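Local atomic coordinates of pectate lyase (Paenibacillus sp. 0602, PDB entry 5GT5), a protein that cleaves polygalacturonate by elimination, probably in an endo mode and probably acting on methylated pectins too, as a secreted family 1 polysaccharide lyase that likely needs calcium. Residues A[277-282]-A[325-330]; A[348-353]-A[394-399]. The protein carries 1 engineered substitution. All blocks are in the same frame, centred on the assembly; numbering follows the deposited sequence.

In the fold
Contact 1 (277-282 with 325-330) precedes contact 2 (348-353 with 394-399) along the chain, and their centres lie about 9 Å apart. Strands 279-281, 324-329 and 346-349 are successive members of a four-stranded parallel sheet, so 324-329 is held on one edge in contact 1 and on the other by the start of contact 2's first segment. A326 O to R349 N and S328 N to R349 O, both 2.9 Å, probably make that join. Contact 1 thus joins two neighbouring strands of the beta-helix close to the likely catalytic R276, whereas contact 2 fixes a late loop to the end of the next strand, away from the likely active and calcium sites.

Contact 1: residues A[277-282]-A[325-330]; sequences MPRLRG and GAISTE
R279, L280 and R281 pair in parallel with I327, S328 and T329, joining two neighbouring strands of the right-handed parallel beta-helix. A cis peptide leads into P278, whose O receives I327 N at 2.9 Å; L280 N binds I327 O. T329 OG1, set between the backbone N and the carbonyl carbon (chi1 72°), donates to L280 O at 2.8 Å, while T329 N reaches that oxygen from the opposite face of its plane. R279 NH1 makes a weak bond to T329 OG1 (3.1 Å), and T329 CG2 covers one face of the R279 guanidinium. R279 NH1 sits over the centre of one face of the R281 guanidinium, 3.5 Å above its plane. R281 NE and E330 OE2 form a salt bridge of 2.9 Å. OE2 lies near the guanidinium plane but is met from above the carboxylate plane. A water ties OE2 to R279 NH2, and S253 and D254 also bind the carboxylate, holding it beside R281. The R279 side chain packs close to R276, the likely active-site residue. Strand 248-249 pairs with the other edge of 279-281, strand 346-349 with that of 324-329, and L280 and S328 pack on V334 of strand 333-337.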
ATOM      1  N   MET A 277      16.998  12.397  13.222  1.00  5.60           N
ATOM      2  CA  MET A 277      17.357  10.989  12.956  1.00  6.00           C
ATOM      3  C   MET A 277      16.420   9.989  13.636  1.00  6.81           C
ATOM      4  O   MET A 277      16.842   9.231  14.509  1.00  7.09           O
ATOM      5  CB  MET A 277      18.798  10.736  13.399  1.00  5.99           C
ATOM      6  CG  MET A 277      19.827  11.460  12.501  1.00  8.82           C
ATOM      7  SD  MET A 277      21.490  11.476  13.202  1.00  7.06           S
ATOM      8  CE  MET A 277      21.273  12.735  14.448  1.00  9.31           C
ATOM      9  N   PRO A 278      15.126   9.989  13.256  1.00  6.91           N
ATOM     10  CA  PRO A 278      14.392  10.892  12.366  1.00  4.95           C
ATOM     11  C   PRO A 278      13.721  11.999  13.161  1.00  6.50           C
ATOM     12  O   PRO A 278      13.786  12.007  14.398  1.00  6.81           O
ATOM     13  CB  PRO A 278      13.340   9.975  11.766  1.00  7.59           C
ATOM     14  CG  PRO A 278      12.952   9.105  12.983  1.00  8.27           C
ATOM     15  CD  PRO A 278      14.230   8.933  13.787  1.00  7.14           C
ATOM     16  N   ARG A 279      13.087  12.946  12.467  1.00  5.84           N
ATOM     17  CA  ARG A 279      12.091  13.802  13.122  1.00  4.95           C
ATOM     18  C   ARG A 279      10.713  13.375  12.632  1.00  4.44           C
ATOM     19  O   ARG A 279      10.392  13.506  11.446  1.00  6.83           O
ATOM     20  CB  ARG A 279      12.301  15.275  12.783  1.00  5.64           C
ATOM     21  CG  ARG A 279      11.389  16.199  13.616  1.00  7.76           C
ATOM     22  CD  ARG A 279      11.045  17.467  12.831  1.00  7.72           C
ATOM     23  NE  ARG A 279      10.492  18.468  13.735  1.00  8.28           N
ATOM     24  CZ  ARG A 279       9.253  18.445  14.207  1.00  8.74           C
ATOM     25  NH1 ARG A 279       8.385  17.490  13.851  1.00  9.54           N
ATOM     26  NH2 ARG A 279       8.896  19.415  15.052  1.00  8.44           N
ATOM     27  N   LEU A 280       9.894  12.877  13.550  1.00  5.35           N
ATOM     28  CA  LEU A 280       8.570  12.362  13.202  1.00  4.61           C
ATOM     29  C   LEU A 280       7.438  13.223  13.739  1.00  5.48           C
ATOM     30  O   LEU A 280       7.501  13.691  14.871  1.00  6.50           O
ATOM     31  CB  LEU A 280       8.413  10.970  13.807  1.00  5.80           C
ATOM     32  CG  LEU A 280       7.052  10.298  13.560  1.00  5.24           C
ATOM     33  CD1 LEU A 280       6.817   9.988  12.067  1.00  8.98           C
ATOM     34  CD2 LEU A 280       7.021   8.998  14.369  1.00  8.28           C
ATOM     35  N   ARG A 281       6.380  13.390  12.940  1.00  5.79           N
ATOM     36  CA  ARG A 281       5.074  13.867  13.416  1.00  6.52           C
ATOM     37  C   ARG A 281       4.057  12.747  13.239  1.00  6.27           C
ATOM     38  O   ARG A 281       3.972  12.141  12.166  1.00  6.11           O
ATOM     39  CB  ARG A 281       4.578  15.044  12.572  1.00  7.12           C
ATOM     40  CG  ARG A 281       5.299  16.331  12.790  1.00  7.74           C
ATOM     41  CD  ARG A 281       4.672  17.435  11.928  1.00  6.87           C
ATOM     42  NE  ARG A 281       5.118  18.732  12.387  1.00  8.99           N
ATOM     43  CZ  ARG A 281       6.136  19.427  11.904  1.00  7.52           C
ATOM     44  NH1 ARG A 281       6.867  18.976  10.883  1.00  8.61           N
ATOM     45  NH2 ARG A 281       6.435  20.601  12.443  1.00 11.15           N
ATOM     46  N   GLY A 282       3.268  12.467  14.287  1.00  7.08           N
ATOM     47  CA  GLY A 282       2.030  11.691  14.129  1.00  7.33           C
ATOM     48  C   GLY A 282       2.063  10.191  13.894  1.00  7.27           C
ATOM     49  O   GLY A 282       1.219   9.462  14.401  1.00  8.50           O
ATOM     50  N   GLY A 325      19.258  13.944  18.209  1.00  6.42           N
ATOM     51  CA  GLY A 325      19.225  12.589  17.678  1.00  4.62           C
ATOM     52  C   GLY A 325      17.867  12.258  17.077  1.00  6.11           C
ATOM     53  O   GLY A 325      17.522  12.745  15.987  1.00  8.81           O
ATOM     54  N   ALA A 326      17.090  11.433  17.775  1.00  5.60           N
ATOM     55  CA  ALA A 326      15.741  11.050  17.344  1.00  5.23           C
ATOM     56  C   ALA A 326      14.719  11.957  18.022  1.00  6.42           C
ATOM     57  O   ALA A 326      14.867  12.319  19.212  1.00  6.42           O
ATOM     58  CB  ALA A 326      15.477   9.572  17.728  1.00  6.60           C
ATOM     59  N   ILE A 327      13.690  12.352  17.275  1.00  6.56           N
ATOM     60  CA  ILE A 327      12.699  13.314  17.759  1.00  7.02           C
ATOM     61  C   ILE A 327      11.306  12.806  17.400  1.00  6.05           C
ATOM     62  O   ILE A 327      11.006  12.587  16.220  1.00  6.79           O
ATOM     63  CB  ILE A 327      12.904  14.697  17.094  1.00  6.43           C
ATOM     64  CG1 ILE A 327      14.332  15.199  17.317  1.00  7.43           C
ATOM     65  CG2 ILE A 327      11.944  15.716  17.725  1.00  7.46           C
ATOM     66  CD1 ILE A 327      15.227  15.093  16.105  1.00 15.61           C
ATOM     67  N   SER A 328      10.453  12.623  18.403  1.00  5.80           N
ATOM     68  CA  SER A 328       9.065  12.244  18.188  1.00  5.57           C
ATOM     69  C   SER A 328       8.177  13.397  18.622  1.00  7.64           C
ATOM     70  O   SER A 328       8.328  13.902  19.741  1.00  7.46           O
ATOM     71  CB  SER A 328       8.701  11.026  19.040  1.00  6.90           C
ATOM     72  OG  SER A 328       7.382  10.597  18.691  1.00  7.16           O
ATOM     73  N   THR A 329       7.265  13.810  17.732  1.00  6.10           N
ATOM     74  CA  THR A 329       6.378  14.936  18.033  1.00  5.69           C
ATOM     75  C   THR A 329       4.946  14.605  17.665  1.00  7.34           C
ATOM     76  O   THR A 329       4.673  13.695  16.871  1.00  7.59           O
ATOM     77  CB  THR A 329       6.784  16.249  17.294  1.00  5.69           C
ATOM     78  OG1 THR A 329       6.487  16.132  15.884  1.00  6.62           O
ATOM     79  CG2 THR A 329       8.268  16.603  17.496  1.00  7.38           C
ATOM     80  N   GLU A 330       4.034  15.396  18.236  1.00  7.24           N
ATOM     81  CA  GLU A 330       2.648  15.410  17.783  1.00  7.72           C
ATOM     82  C   GLU A 330       2.036  14.017  17.774  1.00  7.52           C
ATOM     83  O   GLU A 330       1.449  13.564  16.792  1.00  7.84           O
ATOM     84  CB  GLU A 330       2.498  16.095  16.400  1.00  7.73           C
ATOM     85  CG  GLU A 330       3.041  17.534  16.402  1.00  8.98           C
ATOM     86  CD  GLU A 330       3.035  18.219  15.051  1.00  7.58           C
ATOM     87  OE1 GLU A 330       2.347  17.737  14.139  1.00  8.49           O
ATOM     88  OE2 GLU A 330       3.759  19.228  14.899  1.00  9.81           O
TER
HETATM   89  O   HOH W   1       6.079  19.771  16.211  1.00  9.31           O

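Contact 2: residues A[348-353]-A[394-399]; sequences VRNNQT and AAIKPF
N350 turns its carboxamide onto A394 through two torsions: chi1 of 71° sets CG between the backbone N and the carbonyl carbon, and chi2 of -8° leaves OD1 nearly eclipsed with CA. The amide can then pair with both backbone polar groups of one residue. A394 N donates to N350 OD1 at 3.0 Å, lying in the carbonyl plane on a lone pair. In return N350 ND2 gives a practically straight bond (179°) to A394 O, also 3.0 Å long; the acceptor lies in the amide plane, whereas the donor stands well above the plane of the A394 carbonyl. Held at two points, the carboxamide has its rotation fixed. The other N-H of ND2 goes to a water, which also accepts from K397 N at 3.0 Å and so extends the grip further along the loop. An alanine in place of N350 would probably leave A394 N and A394 O without these mates, the water short of a donor, and this part of the loop less firmly tied to strand 346-349.

The apolar contact is small: A394 CB lies 3.6 Å from N351 CB. The N351 carboxamide itself turns elsewhere: ND2 binds T361 OG1, while OD1 accepts D354 N and, weakly, T353 N. K397 NZ reaches the carbonyls of A358 and T361, giving the loop a second anchor. V348 and N350 also make backbone bonds to V392, just ahead of 394-399. The arrangement is an asparagine side chain pairing with loop backbone, and it ties the turn leaving strand 346-349 of the parallel beta-helix to the long connection that follows strand 378-380.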
ATOM      1  N   VAL A 348      17.376  12.187  22.454  1.00  5.93           N
ATOM      2  CA  VAL A 348      16.008  11.701  22.537  1.00  6.80           C
ATOM      3  C   VAL A 348      15.117  12.887  22.878  1.00  8.56           C
ATOM      4  O   VAL A 348      15.120  13.369  24.019  1.00  8.39           O
ATOM      5  CB  VAL A 348      15.865  10.594  23.639  1.00  8.08           C
ATOM      6  CG1 VAL A 348      14.437  10.013  23.620  1.00  8.20           C
ATOM      7  CG2 VAL A 348      16.867   9.459  23.433  1.00  9.28           C
ATOM      8  N   ARG A 349      14.338  13.363  21.914  1.00  7.26           N
ATOM      9  CA  ARG A 349      13.487  14.538  22.134  1.00  7.91           C
ATOM     10  C   ARG A 349      12.047  14.209  21.831  1.00  5.96           C
ATOM     11  O   ARG A 349      11.743  13.405  20.935  1.00  6.89           O
ATOM     12  CB  ARG A 349      13.948  15.724  21.276  1.00  7.41           C
ATOM     13  CG  ARG A 349      15.309  16.248  21.672  1.00  9.81           C
ATOM     14  CD  ARG A 349      15.703  17.443  20.826  1.00 14.73           C
ATOM     15  NE  ARG A 349      15.000  18.621  21.273  1.00 18.44           N
ATOM     16  CZ  ARG A 349      15.411  19.400  22.277  1.00 27.18           C
ATOM     17  NH1 ARG A 349      16.552  19.143  22.907  1.00 27.91           N
ATOM     18  NH2 ARG A 349      14.687  20.448  22.640  1.00 24.90           N
ATOM     19  N   ASN A 350      11.156  14.858  22.570  1.00  6.61           N
ATOM     20  CA  ASN A 350       9.733  14.559  22.500  1.00  7.37           C
ATOM     21  C   ASN A 350       8.817  15.747  22.222  1.00  4.91           C
ATOM     22  O   ASN A 350       7.615  15.577  22.212  1.00  7.44           O
ATOM     23  CB  ASN A 350       9.271  13.777  23.755  1.00  8.14           C
ATOM     24  CG  ASN A 350       9.238  14.638  25.019  1.00  8.17           C
ATOM     25  OD1 ASN A 350       9.686  15.790  25.025  1.00  7.46           O
ATOM     26  ND2 ASN A 350       8.704  14.074  26.091  1.00  9.12           N
ATOM     27  N   ASN A 351       9.367  16.939  22.007  1.00  6.90           N
ATOM     28  CA  ASN A 351       8.518  18.101  21.756  1.00  9.15           C
ATOM     29  C   ASN A 351       9.387  19.264  21.344  1.00 10.25           C
ATOM     30  O   ASN A 351      10.224  19.712  22.121  1.00 11.99           O
ATOM     31  CB  ASN A 351       7.718  18.464  23.032  1.00  8.52           C
ATOM     32  CG  ASN A 351       6.687  19.558  22.784  1.00  8.40           C
ATOM     33  OD1 ASN A 351       6.976  20.542  22.098  1.00 10.47           O
ATOM     34  ND2 ASN A 351       5.491  19.384  23.314  1.00 10.15           N
ATOM     35  N   GLN A 352       9.202  19.726  20.111  1.00  9.46           N
ATOM     36  CA  GLN A 352       9.982  20.815  19.555  1.00 11.22           C
ATOM     37  C   GLN A 352       9.230  22.142  19.497  1.00 11.93           C
ATOM     38  O   GLN A 352       9.851  23.188  19.435  1.00 15.90           O
ATOM     39  CB  GLN A 352      10.347  20.487  18.111  1.00 12.29           C
ATOM     40  CG  GLN A 352      11.186  19.231  17.942  1.00 14.06           C
ATOM     41  CD  GLN A 352      12.524  19.371  18.584  1.00 17.87           C
ATOM     42  OE1 GLN A 352      12.676  19.054  19.762  1.00 16.36           O
ATOM     43  NE2 GLN A 352      13.523  19.841  17.820  1.00 16.72           N
ATOM     44  N   THR A 353       7.907  22.105  19.531  1.00 11.91           N
ATOM     45  CA  THR A 353       7.133  23.299  19.193  1.00 11.19           C
ATOM     46  C   THR A 353       6.690  24.074  20.442  1.00 14.71           C
ATOM     47  O   THR A 353       6.713  25.297  20.451  1.00 14.01           O
ATOM     48  CB  THR A 353       5.921  22.929  18.298  1.00 15.17           C
ATOM     49  OG1 THR A 353       6.395  22.367  17.063  1.00 13.02           O
ATOM     50  CG2 THR A 353       5.074  24.164  17.974  1.00 14.06           C
ATOM     51  N   ALA A 394       9.567  17.771  27.268  1.00  9.75           N
ATOM     52  CA  ALA A 394       8.179  17.835  27.726  1.00  9.77           C
ATOM     53  C   ALA A 394       7.841  16.668  28.631  1.00 10.69           C
ATOM     54  O   ALA A 394       8.533  15.629  28.633  1.00 10.89           O
ATOM     55  CB  ALA A 394       7.223  17.869  26.523  1.00 10.61           C
ATOM     56  N   ALA A 395       6.769  16.843  29.403  1.00 10.86           N
ATOM     57  CA  ALA A 395       6.212  15.764  30.205  1.00 12.03           C
ATOM     58  C   ALA A 395       6.096  14.538  29.324  1.00 11.71           C
ATOM     59  O   ALA A 395       5.618  14.604  28.174  1.00 11.48           O
ATOM     60  CB  ALA A 395       4.855  16.167  30.732  1.00 10.84           C
ATOM     61  N   ILE A 396       6.550  13.397  29.845  1.00 11.64           N
ATOM     62  CA  ILE A 396       6.720  12.206  29.008  1.00 12.01           C
ATOM     63  C   ILE A 396       5.396  11.489  28.794  1.00 14.37           C
ATOM     64  O   ILE A 396       4.659  11.235  29.742  1.00 13.75           O
ATOM     65  CB  ILE A 396       7.794  11.266  29.620  1.00 10.76           C
ATOM     66  CG1 ILE A 396       9.137  11.981  29.632  1.00 11.51           C
ATOM     67  CG2 ILE A 396       7.870   9.918  28.892  1.00 10.37           C
ATOM     68  CD1 ILE A 396      10.220  11.338  30.512  1.00 12.19           C
ATOM     69  N   LYS A 397       5.080  11.170  27.550  1.00 10.56           N
ATOM     70  CA  LYS A 397       3.954  10.323  27.233  1.00 10.00           C
ATOM     71  C   LYS A 397       4.391   8.869  27.203  1.00 12.44           C
ATOM     72  O   LYS A 397       5.329   8.532  26.505  1.00 11.64           O
ATOM     73  CB  LYS A 397       3.397  10.657  25.840  1.00 10.06           C
ATOM     74  CG  LYS A 397       2.651  11.997  25.752  1.00 10.67           C
ATOM     75  CD  LYS A 397       2.096  12.211  24.348  1.00 11.99           C
ATOM     76  CE  LYS A 397       1.132  13.381  24.242  1.00 12.41           C
ATOM     77  NZ  LYS A 397       0.726  13.554  22.806  1.00 11.82           N
ATOM     78  N   PRO A 398       3.710   7.990  27.939  1.00 12.02           N
ATOM     79  CA  PRO A 398       4.097   6.581  27.928  1.00 12.34           C
ATOM     80  C   PRO A 398       4.144   6.026  26.494  1.00 10.38           C
ATOM     81  O   PRO A 398       3.260   6.303  25.682  1.00 13.23           O
ATOM     82  CB  PRO A 398       2.977   5.904  28.744  1.00 16.06           C
ATOM     83  CG  PRO A 398       2.503   6.990  29.682  1.00 24.12           C
ATOM     84  CD  PRO A 398       2.589   8.260  28.863  1.00 16.59           C
ATOM     85  N   PHE A 399       5.174   5.255  26.187  1.00 10.98           N
ATOM     86  CA  PHE A 399       5.330   4.770  24.832  1.00 10.56           C
ATOM     87  C   PHE A 399       4.294   3.732  24.437  1.00 14.62           C
ATOM     88  O   PHE A 399       3.975   2.814  25.200  1.00 14.57           O
ATOM     89  CB  PHE A 399       6.739   4.215  24.583  1.00 15.34           C
ATOM     90  CG  PHE A 399       6.928   3.766  23.165  1.00 10.36           C
ATOM     91  CD1 PHE A 399       7.275   4.689  22.184  1.00 10.71           C
ATOM     92  CD2 PHE A 399       6.702   2.452  22.809  1.00 12.90           C
ATOM     93  CE1 PHE A 399       7.386   4.316  20.886  1.00  9.46           C
ATOM     94  CE2 PHE A 399       6.829   2.053  21.504  1.00 10.66           C
ATOM     95  CZ  PHE A 399       7.174   2.990  20.521  1.00 11.63           C
TER
HETATM   96  O   HOH W   2       7.200  11.570  25.445  1.00  8.37           O